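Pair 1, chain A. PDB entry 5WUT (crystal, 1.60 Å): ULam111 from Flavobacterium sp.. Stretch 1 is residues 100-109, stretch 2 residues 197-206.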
# COMPACT_ATOMS: atom_id res chain seq x y z
N ALA A 100 -12.56 -10.94 -9.75
CA ALA A 100 -11.69 -10.09 -10.56
C ALA A 100 -12.40 -8.86 -11.08
O ALA A 100 -13.58 -8.89 -11.41
CB ALA A 100 -11.12 -10.88 -11.71
N PHE A 101 -11.66 -7.76 -11.15
CA PHE A 101 -12.05 -6.56 -11.89
C PHE A 101 -10.89 -6.23 -12.81
O PHE A 101 -9.76 -6.07 -12.35
CB PHE A 101 -12.38 -5.39 -10.93
CG PHE A 101 -12.41 -4.04 -11.61
CD1 PHE A 101 -13.32 -3.78 -12.62
CD2 PHE A 101 -11.53 -3.03 -11.23
CE1 PHE A 101 -13.35 -2.54 -13.25
CE2 PHE A 101 -11.56 -1.78 -11.86
CZ PHE A 101 -12.48 -1.55 -12.87
N TRP A 102 -11.15 -6.15 -14.10
CA TRP A 102 -10.06 -6.11 -15.07
C TRP A 102 -10.52 -5.51 -16.38
O TRP A 102 -11.67 -5.08 -16.49
CB TRP A 102 -9.49 -7.53 -15.25
CG TRP A 102 -10.48 -8.64 -15.58
CD1 TRP A 102 -11.51 -9.08 -14.81
CD2 TRP A 102 -10.45 -9.48 -16.74
NE1 TRP A 102 -12.16 -10.14 -15.43
CE2 TRP A 102 -11.52 -10.39 -16.62
CE3 TRP A 102 -9.64 -9.53 -17.88
CZ2 TRP A 102 -11.80 -11.35 -17.60
CZ3 TRP A 102 -9.91 -10.48 -18.85
CH2 TRP A 102 -10.99 -11.38 -18.70
N MET A 103 -9.60 -5.38 -17.34
CA MET A 103 -9.91 -4.74 -18.62
C MET A 103 -9.31 -5.49 -19.81
O MET A 103 -8.26 -6.10 -19.68
CB MET A 103 -9.41 -3.29 -18.64
CG MET A 103 -9.99 -2.45 -17.54
SD MET A 103 -9.49 -0.72 -17.60
CE MET A 103 -10.56 -0.10 -18.89
N LEU A 104 -10.00 -5.42 -20.95
CA LEU A 104 -9.52 -6.02 -22.19
C LEU A 104 -9.50 -5.01 -23.33
O LEU A 104 -10.33 -4.10 -23.36
CB LEU A 104 -10.39 -7.21 -22.59
CG LEU A 104 -10.08 -8.50 -21.84
CD1 LEU A 104 -11.20 -9.53 -22.07
CD2 LEU A 104 -8.74 -9.05 -22.31
N GLY A 105 -8.56 -5.17 -24.25
CA GLY A 105 -8.42 -4.23 -25.36
C GLY A 105 -9.61 -4.24 -26.30
O GLY A 105 -10.15 -5.29 -26.62
N SER A 106 -10.00 -3.06 -26.76
CA SER A 106 -11.17 -2.92 -27.63
C SER A 106 -11.07 -3.75 -28.92
O SER A 106 -12.09 -4.23 -29.45
CB SER A 106 -11.37 -1.44 -27.98
OG SER A 106 -12.56 -1.27 -28.74
N ASN A 107 -9.86 -3.94 -29.41
CA ASN A 107 -9.67 -4.65 -30.68
C ASN A 107 -9.67 -6.17 -30.55
O ASN A 107 -9.28 -6.87 -31.49
CB ASN A 107 -8.37 -4.19 -31.36
CG ASN A 107 -7.13 -4.50 -30.54
OD1 ASN A 107 -7.22 -5.03 -29.43
ND2 ASN A 107 -5.96 -4.20 -31.09
N ILE A 108 -10.12 -6.70 -29.41
CA ILE A 108 -10.09 -8.15 -29.19
C ILE A 108 -10.86 -8.93 -30.28
O ILE A 108 -10.48 -10.05 -30.61
CB ILE A 108 -10.66 -8.51 -27.79
CG1 ILE A 108 -10.45 -10.00 -27.47
CG2 ILE A 108 -12.13 -8.11 -27.66
CD1 ILE A 108 -10.82 -10.39 -26.05
N LYS A 109 -11.90 -8.35 -30.87
CA LYS A 109 -12.64 -9.13 -31.85
C LYS A 109 -11.93 -9.19 -33.20
O LYS A 109 -12.27 -10.04 -34.01
CB LYS A 109 -14.05 -8.58 -32.05
CG LYS A 109 -14.95 -8.68 -30.83
CD LYS A 109 -16.41 -8.48 -31.21
CE LYS A 109 -17.35 -9.02 -30.14
NZ LYS A 109 -16.73 -10.10 -29.31
N ASP A 197 -2.39 1.55 -26.18
CA ASP A 197 -2.75 2.83 -26.78
C ASP A 197 -4.01 2.67 -27.62
O ASP A 197 -4.04 2.99 -28.82
CB ASP A 197 -1.59 3.39 -27.61
CG ASP A 197 -0.34 3.62 -26.79
OD1 ASP A 197 -0.45 4.06 -25.63
OD2 ASP A 197 0.76 3.38 -27.33
N GLN A 198 -5.05 2.16 -26.97
CA GLN A 198 -6.37 1.97 -27.57
C GLN A 198 -7.38 1.98 -26.44
O GLN A 198 -7.01 1.86 -25.27
CB GLN A 198 -6.44 0.67 -28.36
CG GLN A 198 -6.25 -0.55 -27.47
CD GLN A 198 -6.68 -1.85 -28.12
OE1 GLN A 198 -7.60 -1.89 -28.95
NE2 GLN A 198 -6.00 -2.93 -27.76
N PRO A 199 -8.67 2.12 -26.77
CA PRO A 199 -9.68 1.98 -25.71
C PRO A 199 -9.71 0.55 -25.16
O PRO A 199 -9.39 -0.40 -25.89
CB PRO A 199 -11.00 2.33 -26.42
CG PRO A 199 -10.58 3.07 -27.68
CD PRO A 199 -9.28 2.44 -28.08
N PHE A 200 -10.07 0.44 -23.89
CA PHE A 200 -10.26 -0.85 -23.23
C PHE A 200 -11.65 -0.89 -22.62
O PHE A 200 -12.23 0.15 -22.35
CB PHE A 200 -9.19 -1.06 -22.14
CG PHE A 200 -7.91 -1.68 -22.64
CD1 PHE A 200 -7.13 -1.03 -23.60
CD2 PHE A 200 -7.49 -2.91 -22.15
CE1 PHE A 200 -5.97 -1.63 -24.08
CE2 PHE A 200 -6.33 -3.49 -22.61
CZ PHE A 200 -5.58 -2.85 -23.58
N TYR A 201 -12.20 -2.09 -22.40
CA TYR A 201 -13.47 -2.21 -21.69
C TYR A 201 -13.30 -2.97 -20.38
O TYR A 201 -12.28 -3.62 -20.15
CB TYR A 201 -14.53 -2.89 -22.56
CG TYR A 201 -14.23 -4.31 -23.01
CD1 TYR A 201 -14.62 -5.39 -22.23
CD2 TYR A 201 -13.63 -4.56 -24.23
CE1 TYR A 201 -14.39 -6.70 -22.64
CE2 TYR A 201 -13.39 -5.87 -24.66
CZ TYR A 201 -13.78 -6.93 -23.85
OH TYR A 201 -13.58 -8.24 -24.25
N PHE A 202 -14.30 -2.86 -19.51
CA PHE A 202 -14.27 -3.44 -18.16
C PHE A 202 -14.86 -4.83 -18.12
O PHE A 202 -15.76 -5.12 -18.88
CB PHE A 202 -15.05 -2.57 -17.18
CG PHE A 202 -14.47 -1.20 -17.01
CD1 PHE A 202 -13.25 -1.04 -16.36
CD2 PHE A 202 -15.14 -0.08 -17.47
CE1 PHE A 202 -12.71 0.22 -16.19
CE2 PHE A 202 -14.59 1.19 -17.31
CZ PHE A 202 -13.38 1.34 -16.66
N ILE A 203 -14.34 -5.65 -17.22
CA ILE A 203 -14.95 -6.94 -16.88
C ILE A 203 -15.01 -7.06 -15.37
O ILE A 203 -14.03 -6.74 -14.69
CB ILE A 203 -14.17 -8.14 -17.46
CG1 ILE A 203 -13.93 -7.99 -18.97
CG2 ILE A 203 -14.90 -9.46 -17.15
CD1 ILE A 203 -12.59 -7.29 -19.30
N ILE A 204 -16.15 -7.49 -14.84
CA ILE A 204 -16.27 -7.90 -13.44
C ILE A 204 -16.73 -9.35 -13.43
O ILE A 204 -17.70 -9.69 -14.10
CB ILE A 204 -17.27 -7.03 -12.65
CG1 ILE A 204 -16.83 -5.58 -12.64
CG2 ILE A 204 -17.40 -7.53 -11.21
CD1 ILE A 204 -17.87 -4.62 -12.01
N ASN A 205 -16.05 -10.22 -12.70
CA ASN A 205 -16.52 -11.60 -12.65
C ASN A 205 -16.07 -12.29 -11.38
O ASN A 205 -15.22 -11.80 -10.65
CB ASN A 205 -16.04 -12.40 -13.87
CG ASN A 205 -14.58 -12.78 -13.78
OD1 ASN A 205 -13.70 -11.97 -14.08
ND2 ASN A 205 -14.31 -14.01 -13.33
N MET A 206 -16.65 -13.45 -11.12
CA MET A 206 -16.14 -14.28 -10.04
C MET A 206 -16.11 -15.73 -10.51
O MET A 206 -17.16 -16.35 -10.74
CB MET A 206 -16.96 -14.11 -8.76
CG MET A 206 -16.55 -15.10 -7.65
SD MET A 206 -17.14 -14.71 -5.99
CE MET A 206 -18.84 -14.25 -6.30

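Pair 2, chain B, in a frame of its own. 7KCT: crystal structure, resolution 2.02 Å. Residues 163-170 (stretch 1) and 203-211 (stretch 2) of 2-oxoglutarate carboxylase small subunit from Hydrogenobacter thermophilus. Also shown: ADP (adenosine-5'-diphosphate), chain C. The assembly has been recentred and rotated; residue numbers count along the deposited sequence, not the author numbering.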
# COMPACT_ATOMS: atom_id res chain seq x y z
N VAL B 163 -41.22 10.73 7.23
CA VAL B 163 -40.54 10.27 8.44
C VAL B 163 -39.94 8.90 8.15
O VAL B 163 -40.24 8.25 7.15
CB VAL B 163 -41.48 10.17 9.66
CG1 VAL B 163 -42.15 11.49 9.94
CG2 VAL B 163 -42.51 9.06 9.47
N LEU B 164 -39.09 8.46 9.09
CA LEU B 164 -38.35 7.21 9.00
C LEU B 164 -38.58 6.40 10.27
O LEU B 164 -38.37 6.90 11.38
CB LEU B 164 -36.86 7.49 8.84
CG LEU B 164 -35.93 6.38 8.41
CD1 LEU B 164 -36.32 5.91 7.03
CD2 LEU B 164 -34.58 6.94 8.39
N LEU B 165 -39.04 5.16 10.13
CA LEU B 165 -38.99 4.21 11.22
C LEU B 165 -37.62 3.50 11.26
O LEU B 165 -37.03 3.19 10.22
CB LEU B 165 -40.12 3.20 11.07
CG LEU B 165 -41.54 3.72 11.03
CD1 LEU B 165 -42.44 2.58 10.63
CD2 LEU B 165 -41.89 4.28 12.41
N LYS B 166 -37.11 3.28 12.47
CA LYS B 166 -35.83 2.59 12.66
C LYS B 166 -35.93 1.65 13.86
O LYS B 166 -36.54 2.00 14.88
CB LYS B 166 -34.71 3.58 12.91
CG LYS B 166 -34.64 4.67 11.86
CD LYS B 166 -33.66 5.80 12.17
CE LYS B 166 -32.22 5.39 12.02
NZ LYS B 166 -31.28 6.55 12.02
N ALA B 167 -35.31 0.47 13.73
CA ALA B 167 -35.13 -0.42 14.87
C ALA B 167 -34.17 0.23 15.86
O ALA B 167 -33.05 0.58 15.50
CB ALA B 167 -34.58 -1.76 14.39
N SER B 168 -34.61 0.38 17.13
CA SER B 168 -33.73 1.02 18.10
C SER B 168 -32.56 0.10 18.46
O SER B 168 -31.50 0.58 18.89
CB SER B 168 -34.49 1.42 19.36
OG SER B 168 -33.78 2.46 20.02
N ALA B 169 -32.74 -1.21 18.32
CA ALA B 169 -31.69 -2.20 18.52
C ALA B 169 -30.93 -2.54 17.23
O ALA B 169 -30.47 -3.68 17.06
CB ALA B 169 -32.28 -3.48 19.13
N GLY B 170 -30.75 -1.55 16.34
CA GLY B 170 -30.41 -1.80 14.96
C GLY B 170 -28.92 -1.75 14.65
O GLY B 170 -28.11 -1.22 15.42
N GLY B 203 -38.15 -5.82 18.95
CA GLY B 203 -38.88 -5.18 17.87
C GLY B 203 -39.07 -3.69 18.00
O GLY B 203 -39.73 -3.08 17.15
N ASP B 204 -38.48 -3.06 19.02
CA ASP B 204 -38.80 -1.67 19.34
C ASP B 204 -38.32 -0.70 18.27
O ASP B 204 -37.16 -0.73 17.86
CB ASP B 204 -38.15 -1.28 20.67
CG ASP B 204 -38.50 -2.23 21.79
OD1 ASP B 204 -39.54 -2.91 21.71
OD2 ASP B 204 -37.72 -2.30 22.76
N LEU B 205 -39.21 0.21 17.87
CA LEU B 205 -38.92 1.17 16.82
C LEU B 205 -38.89 2.59 17.40
O LEU B 205 -39.54 2.87 18.40
CB LEU B 205 -39.97 1.09 15.70
CG LEU B 205 -40.24 -0.31 15.14
CD1 LEU B 205 -41.42 -0.30 14.20
CD2 LEU B 205 -39.04 -0.85 14.46
N LEU B 206 -38.08 3.44 16.78
CA LEU B 206 -38.19 4.88 16.94
C LEU B 206 -38.60 5.49 15.60
O LEU B 206 -38.51 4.86 14.54
CB LEU B 206 -36.87 5.48 17.45
CG LEU B 206 -35.61 5.45 16.60
CD1 LEU B 206 -35.70 6.52 15.51
CD2 LEU B 206 -34.38 5.69 17.43
N LEU B 207 -38.99 6.75 15.67
CA LEU B 207 -39.42 7.50 14.50
C LEU B 207 -38.62 8.78 14.46
O LEU B 207 -38.47 9.43 15.49
CB LEU B 207 -40.92 7.80 14.58
CG LEU B 207 -41.62 8.45 13.39
CD1 LEU B 207 -43.14 8.32 13.56
CD2 LEU B 207 -41.24 9.88 13.29
N GLU B 208 -38.09 9.13 13.29
CA GLU B 208 -37.49 10.43 13.13
C GLU B 208 -37.82 11.05 11.78
O GLU B 208 -38.34 10.39 10.88
CB GLU B 208 -35.96 10.37 13.35
CG GLU B 208 -35.18 9.37 12.54
CD GLU B 208 -33.68 9.35 12.93
OE1 GLU B 208 -33.37 9.41 14.15
OE2 GLU B 208 -32.80 9.26 12.04
N LYS B 209 -37.58 12.34 11.69
CA LYS B 209 -37.79 13.08 10.45
C LYS B 209 -36.94 12.44 9.37
O LYS B 209 -35.74 12.21 9.57
CB LYS B 209 -37.39 14.53 10.65
CG LYS B 209 -37.51 15.40 9.43
CD LYS B 209 -38.95 15.55 9.01
CE LYS B 209 -39.06 15.82 7.52
NZ LYS B 209 -40.43 15.56 7.04
N TYR B 210 -37.56 12.11 8.25
CA TYR B 210 -36.75 11.68 7.12
C TYR B 210 -36.11 12.89 6.46
O TYR B 210 -36.82 13.77 5.93
CB TYR B 210 -37.57 10.92 6.10
CG TYR B 210 -36.68 10.51 4.95
CD1 TYR B 210 -35.73 9.48 5.11
CD2 TYR B 210 -36.74 11.16 3.72
CE1 TYR B 210 -34.89 9.09 4.04
CE2 TYR B 210 -35.92 10.78 2.65
CZ TYR B 210 -35.00 9.74 2.82
OH TYR B 210 -34.20 9.42 1.74
N ILE B 211 -34.78 12.96 6.48
CA ILE B 211 -34.06 14.05 5.83
C ILE B 211 -33.84 13.68 4.36
O ILE B 211 -33.07 12.77 4.06
CB ILE B 211 -32.72 14.35 6.52
CG1 ILE B 211 -32.90 14.57 8.03
CG2 ILE B 211 -32.05 15.51 5.83
CD1 ILE B 211 -33.70 15.80 8.39
PB ADP C . -27.56 1.20 10.99
O1B ADP C . -28.19 0.01 10.34
O2B ADP C . -26.36 1.96 10.49
O3B ADP C . -27.63 1.20 12.50
PA ADP C . -28.26 3.92 10.92
O1A ADP C . -26.87 4.47 10.88
O2A ADP C . -29.29 4.69 11.73
O3A ADP C . -28.84 2.48 10.75
O5' ADP C . -28.79 4.69 9.29
C5' ADP C . -28.72 3.77 8.14
C4' ADP C . -28.60 4.67 6.98
O4' ADP C . -29.96 5.09 6.74
C3' ADP C . -27.79 5.89 7.26
O3' ADP C . -26.45 5.73 6.78
C2' ADP C . -28.50 6.84 6.30
O2' ADP C . -28.18 6.54 4.89
C1' ADP C . -29.95 6.48 6.43
N9 ADP C . -30.62 7.27 7.49
C8 ADP C . -30.64 7.07 8.88
N7 ADP C . -31.40 8.00 9.50
C5 ADP C . -31.85 8.84 8.48
C6 ADP C . -32.68 9.99 8.48
N6 ADP C . -33.17 10.47 9.65
N1 ADP C . -32.96 10.66 7.33
C2 ADP C . -32.44 10.10 6.22
N3 ADP C . -31.66 9.01 6.06
C4 ADP C . -31.38 8.39 7.23
O HOH W 1 -31.33 7.40 14.54
O HOH W 2 -35.44 -2.63 17.61

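Two antiparallel strands, the first of which runs on into a type I turn, form the common framework of pair 1 and pair 2, and 14 central residues superpose with an RMSD of 0.7 Å. The strand directions meet at 145° in pair 1 and 153° in pair 2, with axes approaching to 4.5 and 4.6 Å. The ladder of backbone bonds is conserved. Trp A102 faces Ile A203 as Leu B164 faces Glu B208, and Leu A104 faces Tyr A201 as Lys B166 faces Leu B206, each a hydrogen-bonded pair. At the last bridge of the ladder the first strand enters the turn, and one residue on, Ser A106 N donates to Pro A199 O at 2.9 Å; the matching Ser B168 N donates to Asp B204 O, also at 2.9 Å.

A backbone ladder fixes where side chains emerge but not what they are, and the face carrying these four positions illustrates the principle. In pair 1 it is packed largely with hydrocarbon and rings. Ile A203 CB lies 3.6 Å from the centroid of the Trp A102 five-membered ring, over its face, and Leu A104 CB sits 4.0 Å from the Tyr A201 ring centroid. Diagonally, Leu A104 CG meets Ile A203 CD1 at 3.8 Å. In pair 2 the same diagonal is a salt bridge, Lys B166 NZ to Glu B208 OE2 at 3.1 Å. Both charged groups also bind ADP: Lys B166 NZ donates to ADP O2A (2.7 Å) and N7 (2.9 Å), while Glu B208 OE2 accepts from ADP N6 at 2.7 Å. Leu B164 CD2 adds an apolar contact, 3.3 Å from ADP C5.

On the other face, Met A103 and Phe A202 match Leu B165 and Leu B207. Met A103 CE reaches Phe A202 CE1 at 3.5 Å, over the ring face, and the Phe A101 ring lies nearly parallel to that of Phe A202 but slid aside, with centroids 5.6 Å apart. Aliphatic branches serve in pair 2: Leu B165 CD2 approaches Leu B207 CB at 4.2 Å, and Val B163 CB, at the position of Phe A101, lies 3.6 Å from Leu B207 CD2.

At the end of the ladder nearly the same backbone carries different residues, and the neighbours differ with them. Gly A105 CA lies 3.4 Å from the Phe A200 ring centroid, almost on the ring normal; a CB there would fall 2.6 Å from Gln A198 NE2. Pair 2 places Ala B167 here, opposite Leu B205, and Gly B203, at the position of Gln A198, has no side chain and so brings no side-chain amide there.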